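Local coordinates for protein beta 1-3 glucanase (Clostridium beijerinckii NCIMB 8052, PDB 5H4E) that probably hydrolyses the beta-1,3-glycosidic bonds of glucans, as a glycoside hydrolase family 64 domain, at residues A[152-155]-A[156-160]; A[187-190]-A[191-195]; A[213-217]-A[218-222]. All coordinates share one frame; numbering follows the deposited sequence.

Contact 1: residues A[152-155]-A[156-160]; sequences TTRV and DQFCY
Arg-154 NH2 lies 2.8 Å from Tyr-160 O, which sits at the edge of the guanidinium near its plane, and the same nitrogen is held by two carboxylates in salt bridges with Asp-178 and Glu-137. Phe-158 comes up differently: its CD1 stands over one face of the guanidinium, 3.2 Å from Arg-154 NH2. The two flat groups do not stack in parallel, because their planes are 61° apart, and the CD1-CE1 side of the ring comes to NH2 obliquely. The chain of Arg-154 bends at chi2 (63°), which carries it past the backbone of Gln-157; its CG passes 3.4 Å from Gln-157 O. The same carbonyl receives a CA-H...O contact, with Arg-154 CA 3.3 Å from Gln-157 O. The other amino group turns back on its own chain, where Arg-154 NH1 donates to Thr-153 O at 3.2 Å, reaching the oxygen from above the carbonyl plane. A water shares that oxygen: it donates to Thr-153 O and accepts from Asp-156 N at 2.9 Å, bridging the bend between strands 147-151 and 157-158. At the start of the bend, Thr-153 OG1 makes an ST turn by accepting from Val-155 N at 3.1 Å, an almost straight bond (161°). The same Glu-137 also accepts from the backbone N of Cys-159 and of Tyr-160, and from the side-chain amide of Gln-157, whose OE1 is hydrogen-bonded to Arg-205. A buried cation is thus set among acidic side chains and backbone oxygens. The two carboxylates probably offset the charge of this buried guanidinium, while the bridging of Glu-137 between guanidinium and backbone N-H groups ties the path of 157-160 to the arginine's position.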
# COMPACT_ATOMS: atom_id res chain seq x y z
N THR A 152 7.03 2.64 -1.11
CA THR A 152 6.49 2.81 0.24
C THR A 152 4.97 2.79 0.14
O THR A 152 4.41 2.99 -0.94
CB THR A 152 6.92 4.13 0.88
OG1 THR A 152 6.32 5.23 0.19
CG2 THR A 152 8.43 4.29 0.88
N THR A 153 4.29 2.58 1.26
CA THR A 153 2.84 2.61 1.19
C THR A 153 2.21 3.18 2.45
O THR A 153 2.58 2.78 3.56
CB THR A 153 2.26 1.20 0.91
OG1 THR A 153 0.83 1.26 0.95
CG2 THR A 153 2.77 0.17 1.93
N ARG A 154 1.29 4.11 2.28
CA ARG A 154 0.48 4.59 3.41
C ARG A 154 -0.95 4.13 3.24
O ARG A 154 -1.87 4.76 3.75
CB ARG A 154 0.54 6.11 3.54
CG ARG A 154 1.63 6.61 4.48
CD ARG A 154 3.01 6.22 3.96
NE ARG A 154 4.06 6.44 4.96
CZ ARG A 154 4.39 5.57 5.91
NH1 ARG A 154 3.74 4.41 6.01
NH2 ARG A 154 5.37 5.86 6.75
N VAL A 155 -1.16 3.02 2.54
CA VAL A 155 -2.51 2.56 2.26
C VAL A 155 -3.19 2.07 3.55
O VAL A 155 -4.39 2.27 3.72
CB VAL A 155 -2.49 1.46 1.19
CG1 VAL A 155 -3.85 0.77 1.08
CG2 VAL A 155 -2.09 2.08 -0.15
N ASP A 156 -2.42 1.48 4.45
CA ASP A 156 -2.96 0.98 5.71
C ASP A 156 -2.66 1.88 6.91
O ASP A 156 -3.46 1.98 7.84
CB ASP A 156 -2.42 -0.43 6.01
CG ASP A 156 -3.11 -1.51 5.21
OD1 ASP A 156 -4.09 -1.21 4.51
OD2 ASP A 156 -2.70 -2.68 5.29
N GLN A 157 -1.51 2.55 6.88
CA GLN A 157 -1.03 3.26 8.07
C GLN A 157 0.10 4.25 7.78
O GLN A 157 0.74 4.20 6.72
CB GLN A 157 -0.52 2.24 9.11
CG GLN A 157 0.64 1.44 8.55
CD GLN A 157 1.47 0.75 9.62
OE1 GLN A 157 0.94 0.18 10.57
NE2 GLN A 157 2.79 0.79 9.46
N PHE A 158 0.32 5.15 8.75
CA PHE A 158 1.61 5.80 8.93
C PHE A 158 2.14 5.49 10.32
O PHE A 158 1.52 5.86 11.33
CB PHE A 158 1.52 7.31 8.77
CG PHE A 158 2.80 8.01 9.13
CD1 PHE A 158 3.79 8.20 8.18
CD2 PHE A 158 3.02 8.47 10.42
CE1 PHE A 158 4.99 8.82 8.52
CE2 PHE A 158 4.21 9.09 10.77
CZ PHE A 158 5.20 9.26 9.82
N CYS A 159 3.30 4.84 10.38
CA CYS A 159 3.95 4.55 11.66
C CYS A 159 5.24 5.35 11.84
O CYS A 159 5.37 6.08 12.80
CB CYS A 159 4.23 3.04 11.79
SG CYS A 159 5.06 2.63 13.34
N TYR A 160 6.20 5.20 10.92
CA TYR A 160 7.42 6.00 10.98
C TYR A 160 7.81 6.45 9.58
O TYR A 160 7.44 5.81 8.60
CB TYR A 160 8.57 5.21 11.66
CG TYR A 160 9.04 3.94 10.98
CD1 TYR A 160 9.83 3.99 9.83
CD2 TYR A 160 8.74 2.68 11.52
CE1 TYR A 160 10.29 2.82 9.22
CE2 TYR A 160 9.20 1.50 10.92
CZ TYR A 160 9.98 1.58 9.77
OH TYR A 160 10.45 0.44 9.16
O HOH W 1 0.42 1.23 4.95

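Contact 2: residues A[187-190]-A[191-195]; sequences NAYK and NSVPA
The ring of Tyr-189 carries the isopropyl group of Val-193 on one face. Val-193 CG1 makes the CH-pi contact, 3.8 Å from the centroid of the Tyr-189 ring and 19° off the normal, displaced toward the rim; the second methyl lies toward the CE1 edge, with Val-193 CG2 3.6 Å from Tyr-189 CE1. With CG of Tyr-189 anti to the backbone N (chi1 179°), the ring runs alongside the end of the helix, and Val-193, four residues on, comes beneath it. Elsewhere round the ring, Phe-336 of helix 332-339 meets it edge-to-face, and the hydroxyl hydrogen-bonds to Phe-197 O. Tyr-189 O takes two backbone donors. Val-193 N gives it an alpha-helical bond of 3.2 Å, whereas Ser-192 N, 3.0 Å from Tyr-189 O, bonds to it in an i to i+3 pattern. Ser-192 N has a further, weak bond to Ala-188 O. Two residues earlier than the Val-193 bond, Asn-191 N donates to Asn-187 O at 3.2 Å in the regular i to i+4 pattern. Val-193 then leaves helical angles, and Pro-194, which has no N-H to give, follows directly. This is the C-terminal end of an alpha helix, 182-192, where Ser-192 N adds an i to i+3 bond beside the i to i+4 pattern and an aromatic side chain packs on the first residue beyond it.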
# COMPACT_ATOMS: atom_id res chain seq x y z
N ASN A 187 2.12 15.42 14.72
CA ASN A 187 1.55 16.67 15.19
C ASN A 187 0.88 17.46 14.07
O ASN A 187 -0.23 17.96 14.22
CB ASN A 187 2.62 17.53 15.87
CG ASN A 187 3.11 16.92 17.18
OD1 ASN A 187 2.38 16.19 17.86
ND2 ASN A 187 4.35 17.22 17.54
N ALA A 188 1.58 17.57 12.93
CA ALA A 188 1.02 18.27 11.78
C ALA A 188 -0.26 17.63 11.30
O ALA A 188 -1.21 18.33 10.97
CB ALA A 188 2.02 18.32 10.65
N TYR A 189 -0.29 16.30 11.25
CA TYR A 189 -1.51 15.60 10.82
C TYR A 189 -2.70 16.03 11.68
O TYR A 189 -3.74 16.42 11.15
CB TYR A 189 -1.32 14.07 10.90
CG TYR A 189 -2.57 13.30 10.49
CD1 TYR A 189 -3.61 13.09 11.39
CD2 TYR A 189 -2.72 12.80 9.20
CE1 TYR A 189 -4.75 12.41 11.03
CE2 TYR A 189 -3.86 12.11 8.83
CZ TYR A 189 -4.88 11.93 9.75
OH TYR A 189 -6.02 11.26 9.41
N LYS A 190 -2.54 15.94 13.00
CA LYS A 190 -3.63 16.26 13.93
C LYS A 190 -4.16 17.69 13.70
O LYS A 190 -5.37 17.92 13.70
CB LYS A 190 -3.14 16.08 15.38
CG LYS A 190 -4.20 16.31 16.47
CD LYS A 190 -5.43 15.38 16.35
CE LYS A 190 -5.11 13.90 16.60
NZ LYS A 190 -4.78 13.54 18.03
N ASN A 191 -3.25 18.62 13.46
CA ASN A 191 -3.63 20.02 13.22
C ASN A 191 -4.22 20.29 11.84
O ASN A 191 -4.95 21.26 11.66
CB ASN A 191 -2.42 20.92 13.44
CG ASN A 191 -2.04 21.05 14.90
OD1 ASN A 191 -2.91 21.29 15.75
ND2 ASN A 191 -0.76 20.87 15.22
N SER A 192 -3.92 19.43 10.87
CA SER A 192 -4.33 19.67 9.48
C SER A 192 -5.71 19.13 9.10
O SER A 192 -6.53 19.87 8.56
CB SER A 192 -3.28 19.08 8.53
OG SER A 192 -3.72 19.16 7.18
N VAL A 193 -5.98 17.86 9.38
CA VAL A 193 -7.12 17.19 8.78
C VAL A 193 -8.44 17.64 9.38
O VAL A 193 -8.48 18.10 10.53
CB VAL A 193 -7.00 15.65 8.89
CG1 VAL A 193 -5.78 15.15 8.12
CG2 VAL A 193 -6.96 15.21 10.34
N PRO A 194 -9.53 17.52 8.60
CA PRO A 194 -10.88 17.77 9.10
C PRO A 194 -11.21 16.87 10.29
O PRO A 194 -10.56 15.84 10.49
CB PRO A 194 -11.77 17.45 7.90
CG PRO A 194 -10.89 17.67 6.71
CD PRO A 194 -9.53 17.22 7.15
N ALA A 195 -12.21 17.27 11.06
CA ALA A 195 -12.55 16.57 12.30
C ALA A 195 -12.71 15.06 12.14
O ALA A 195 -12.25 14.31 12.99
CB ALA A 195 -13.83 17.16 12.90

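Contact 3: residues A[213-217]-A[218-222]; sequences LGTFT and ASQAN
Two backbone bonds shape this loop, one inside the other. Thr-217 to Gln-220 form a type I beta turn closed by Gln-220 N donating to Thr-217 O at 3.1 Å. Outside it, Asn-222 N reaches Thr-215 O at 3.0 Å, so the chain returns beside its own start. The loop belongs to the irregular connection between strand 206-207 and helix 227-236, and it leans against helices 195-198 and 279-284: Gln-280 donates to Phe-216 O, and the Phe-216 ring meets the ring of Phe-197. Asn-222 lies on one face of Phe-216. Its CB sits over the ring centre, 3.6 Å from the centroid of the Phe-216 ring and only 8° off the normal, a close CH-pi contact. Tyr-225 meets the same ring edge-to-face. The CB of Gln-220 points toward 213-217 and lies 3.0 Å from Thr-215 O. The side chains of Thr-217 and Gln-220 run side by side, pointing the same way, with Thr-217 OG1 3.1 Å from Gln-220 CG. The Gln-220 side chain crosses that of Thr-215 at about a right angle, and its bend at chi2 (-84°) brings Gln-220 OE1 to 3.7 Å from Thr-215 CG2.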
# COMPACT_ATOMS: atom_id res chain seq x y z
N LEU A 213 -7.80 0.11 13.23
CA LEU A 213 -8.72 0.77 14.16
C LEU A 213 -9.29 2.07 13.59
O LEU A 213 -9.79 2.92 14.32
CB LEU A 213 -8.03 1.04 15.50
CG LEU A 213 -7.42 -0.16 16.23
CD1 LEU A 213 -6.76 0.28 17.54
CD2 LEU A 213 -8.46 -1.25 16.48
N GLY A 214 -9.20 2.21 12.27
CA GLY A 214 -9.75 3.36 11.58
C GLY A 214 -11.26 3.49 11.75
O GLY A 214 -11.97 2.49 11.92
N THR A 215 -11.75 4.73 11.65
CA THR A 215 -13.13 5.04 11.97
C THR A 215 -14.08 5.07 10.77
O THR A 215 -15.23 5.49 10.89
CB THR A 215 -13.21 6.40 12.67
OG1 THR A 215 -12.57 7.39 11.85
CG2 THR A 215 -12.50 6.32 14.02
N PHE A 216 -13.60 4.62 9.62
CA PHE A 216 -14.39 4.72 8.40
C PHE A 216 -14.88 3.36 7.92
O PHE A 216 -15.44 3.24 6.83
CB PHE A 216 -13.60 5.43 7.30
CG PHE A 216 -13.40 6.91 7.53
CD1 PHE A 216 -12.59 7.37 8.55
CD2 PHE A 216 -14.01 7.84 6.70
CE1 PHE A 216 -12.39 8.72 8.76
CE2 PHE A 216 -13.83 9.21 6.90
CZ PHE A 216 -13.01 9.66 7.92
N THR A 217 -14.66 2.33 8.73
CA THR A 217 -15.24 1.03 8.46
C THR A 217 -16.75 1.11 8.65
O THR A 217 -17.27 2.09 9.20
CB THR A 217 -14.66 -0.07 9.37
OG1 THR A 217 -15.11 0.16 10.71
CG2 THR A 217 -13.14 -0.05 9.34
N ALA A 218 -17.45 0.06 8.22
CA ALA A 218 -18.90 0.07 8.15
C ALA A 218 -19.53 0.19 9.52
O ALA A 218 -20.67 0.63 9.66
CB ALA A 218 -19.40 -1.20 7.43
N SER A 219 -18.79 -0.20 10.55
CA SER A 219 -19.36 -0.22 11.90
C SER A 219 -18.98 1.01 12.72
O SER A 219 -19.43 1.17 13.85
CB SER A 219 -18.91 -1.49 12.63
OG SER A 219 -17.50 -1.60 12.65
N GLN A 220 -18.17 1.90 12.14
CA GLN A 220 -17.66 3.04 12.90
C GLN A 220 -18.39 4.36 12.59
O GLN A 220 -19.24 4.40 11.71
CB GLN A 220 -16.16 3.21 12.64
CG GLN A 220 -15.33 2.07 13.18
CD GLN A 220 -15.01 2.28 14.64
OE1 GLN A 220 -14.46 3.32 15.03
NE2 GLN A 220 -15.38 1.32 15.47
N ALA A 221 -18.04 5.41 13.32
CA ALA A 221 -18.72 6.70 13.24
C ALA A 221 -18.80 7.29 11.83
O ALA A 221 -19.81 7.90 11.46
CB ALA A 221 -18.05 7.71 14.17
N ASN A 222 -17.75 7.10 11.04
CA ASN A 222 -17.68 7.72 9.71
C ASN A 222 -17.98 6.76 8.56
O ASN A 222 -17.51 6.95 7.43
CB ASN A 222 -16.31 8.35 9.51
CG ASN A 222 -15.93 9.30 10.63
OD1 ASN A 222 -14.90 9.12 11.29
ND2 ASN A 222 -16.76 10.31 10.86
O HOH W 2 -11.39 3.10 16.28

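In the fold
The three contacts follow one another along the chain without touching, their centres 16 to 18 Å apart. Contact 1 is the core one, about 7 Å from the centre of the chain, and depends on charge: a buried arginine, its acidic partners and a water at a bend between strands. Contacts 2 and 3 lie about 22 and 19 Å out, are only partly buried, and rely on backbone bonds plus one aliphatic group over an aromatic face. Contact 2 ends a helix, contact 3 rounds a loop. Both reach helix 195-198 from separate places: Phe-197 accepts from Tyr-189 through its carbonyl and touches Phe-216 with its ring.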